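Local coordinates for putative uncharacterized protein (Desulfitobacterium hafniense, PDB 4JGI), which binds methylcobalamin in a Rossmann-like domain and probably serves as the corrinoid carrier of an O-demethylase system, at residues 66-71 and 111-116. Numbering follows the deposited sequence.
Sequences AGEILQ and TMAEAS
Gly67 meets Thr111 and Met112 across nearly parallel helices; the axes of 66-71 and 111-115 come within 8.3 Å, at 19°. The bare glycine lets them come close. Thr111 lays its methyl CG2 against Gly67 C at 3.7 Å, and a CB on residue 67 would clash with it. Met112 CG rests 4.0 Å from Gly67 CA. Ala115 CB points into the other helix and lies 3.8 Å from Leu70 CG. Leu70 holds CG anti to its own N (chi1 -176°), which sets CD2 alongside Ala115 and near Ser116 OG. That hydroxyl donates to Met112 O. Replacing Leu70 with an alanine would probably open a gap beside Ala115 CB and strip cover from Phe42 and Met46. No direct hydrogen bond crosses the contact; water links Gln71 to the other helix. Glu68 crosses Thr111 at about a right angle, with OE2 3.5 Å from Thr111 CG2. The Thr111 hydroxyl is hydrogen-bonded to Asn107 O. Gln71 bends at chi2 (64°), bringing OE1 to 3.3 Å from Ala115 CA. One water donates to Gln71 OE1 and Thr111 O. Another joins Gln71 NE2 to Glu114 O; Gln71 NE2 is also hydrogen-bonded to Asp75 OD1. The contact joins helix 60-77 of the helical N-terminal part to helix 104-115 of the Rossmann-like domain. Met112 packs on Ala199, a methylcobalamin-binding residue of helix 199-209. Helix 32-54 covers Ala66, Leu70 and Met112; strand 119-122 touches Glu114.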
loop_
_atom_site.group_PDB
_atom_site.type_symbol
_atom_site.label_atom_id
_atom_site.label_comp_id
_atom_site.label_asym_id
_atom_site.label_seq_id
_atom_site.Cartn_x
_atom_site.Cartn_y
_atom_site.Cartn_z
ATOM N N ALA A 66 8.646 -8.139 -3.646
ATOM C CA ALA A 66 7.670 -7.658 -4.554
ATOM C C ALA A 66 7.650 -6.173 -4.649
ATOM O O ALA A 66 7.507 -5.596 -5.755
ATOM C CB ALA A 66 6.285 -8.185 -4.163
ATOM N N GLY A 67 7.690 -5.495 -3.494
ATOM C CA GLY A 67 7.720 -4.072 -3.539
ATOM C C GLY A 67 8.899 -3.443 -4.290
ATOM O O GLY A 67 8.769 -2.493 -5.056
ATOM N N GLU A 68 10.075 -4.014 -4.019
ATOM C CA GLU A 68 11.274 -3.548 -4.666
ATOM C C GLU A 68 11.270 -3.831 -6.156
ATOM O O GLU A 68 11.688 -2.996 -6.952
ATOM C CB GLU A 68 12.514 -4.159 -4.039
ATOM C CG GLU A 68 12.639 -3.856 -2.542
ATOM C CD GLU A 68 12.608 -2.417 -2.070
ATOM O OE1 GLU A 68 12.894 -1.514 -2.837
ATOM O OE2 GLU A 68 12.219 -2.194 -0.914
ATOM N N ILE A 69 10.723 -4.982 -6.528
ATOM C CA ILE A 69 10.630 -5.353 -7.955
ATOM C C ILE A 69 9.631 -4.460 -8.700
ATOM O O ILE A 69 9.881 -3.900 -9.791
ATOM C CB ILE A 69 10.255 -6.840 -8.112
ATOM C CG1 ILE A 69 11.473 -7.722 -7.721
ATOM C CG2 ILE A 69 9.752 -7.213 -9.513
ATOM C CD1 ILE A 69 11.142 -9.171 -7.575
ATOM N N LEU A 70 8.499 -4.174 -8.073
ATOM C CA LEU A 70 7.533 -3.231 -8.724
ATOM C C LEU A 70 8.165 -1.859 -8.860
ATOM O O LEU A 70 8.011 -1.182 -9.860
ATOM C CB LEU A 70 6.213 -3.188 -7.980
ATOM C CG LEU A 70 5.131 -2.337 -8.627
ATOM C CD1 LEU A 70 4.798 -2.875 -10.018
ATOM C CD2 LEU A 70 3.878 -2.351 -7.736
ATOM N N GLN A 71 8.796 -1.367 -7.782
ATOM C CA GLN A 71 9.376 -0.037 -7.867
ATOM C C GLN A 71 10.400 0.038 -8.968
ATOM O O GLN A 71 10.489 1.051 -9.635
ATOM C CB GLN A 71 9.978 0.362 -6.516
ATOM C CG GLN A 71 10.456 1.792 -6.494
ATOM C CD GLN A 71 9.317 2.792 -6.671
ATOM O OE1 GLN A 71 8.558 2.980 -5.781
ATOM N NE2 GLN A 71 9.265 3.443 -7.809
ATOM N N THR A 111 6.527 0.639 0.824
ATOM C CA THR A 111 7.263 0.409 -0.421
ATOM C C THR A 111 6.247 0.024 -1.513
ATOM O O THR A 111 6.365 0.537 -2.633
ATOM C CB THR A 111 8.306 -0.679 -0.235
ATOM O OG1 THR A 111 9.203 -0.255 0.830
ATOM C CG2 THR A 111 9.035 -0.964 -1.561
ATOM N N MET A 112 5.300 -0.859 -1.244
ATOM C CA MET A 112 4.297 -1.280 -2.253
ATOM C C MET A 112 3.443 -0.107 -2.656
ATOM O O MET A 112 3.153 0.039 -3.822
ATOM C CB MET A 112 3.451 -2.423 -1.763
ATOM C CG MET A 112 4.272 -3.699 -1.564
ATOM S SD MET A 112 3.092 -4.884 -0.904
ATOM C CE MET A 112 4.023 -6.400 -1.010
ATOM N N ALA A 113 3.074 0.728 -1.703
ATOM C CA ALA A 113 2.176 1.847 -2.015
ATOM C C ALA A 113 2.861 2.897 -2.879
ATOM O O ALA A 113 2.299 3.406 -3.854
ATOM C CB ALA A 113 1.688 2.481 -0.715
ATOM N N GLU A 114 4.132 3.202 -2.557
ATOM C CA GLU A 114 4.974 4.099 -3.331
ATOM C C GLU A 114 5.152 3.558 -4.782
ATOM O O GLU A 114 5.016 4.301 -5.712
ATOM C CB GLU A 114 6.313 4.420 -2.608
ATOM C CG GLU A 114 6.077 5.347 -1.440
ATOM C CD GLU A 114 7.390 5.775 -0.692
ATOM O OE1 GLU A 114 8.355 4.950 -0.667
ATOM O OE2 GLU A 114 7.435 6.912 -0.108
ATOM N N ALA A 115 5.397 2.276 -4.902
ATOM C CA ALA A 115 5.559 1.646 -6.188
ATOM C C ALA A 115 4.269 1.592 -6.984
ATOM O O ALA A 115 4.316 1.392 -8.187
ATOM C CB ALA A 115 6.093 0.232 -6.011
ATOM N N SER A 116 3.122 1.755 -6.329
ATOM C CA SER A 116 1.821 1.712 -6.930
ATOM C C SER A 116 1.281 3.083 -7.187
ATOM O O SER A 116 0.106 3.177 -7.537
ATOM C CB SER A 116 0.873 1.036 -5.994
ATOM O OG SER A 116 1.228 -0.331 -5.814
HETATM O O HOH W 1 12.152 0.027 0.012
HETATM O O HOH W 2 8.853 1.755 -3.480
HETATM O O HOH W 3 6.346 4.752 -8.277
#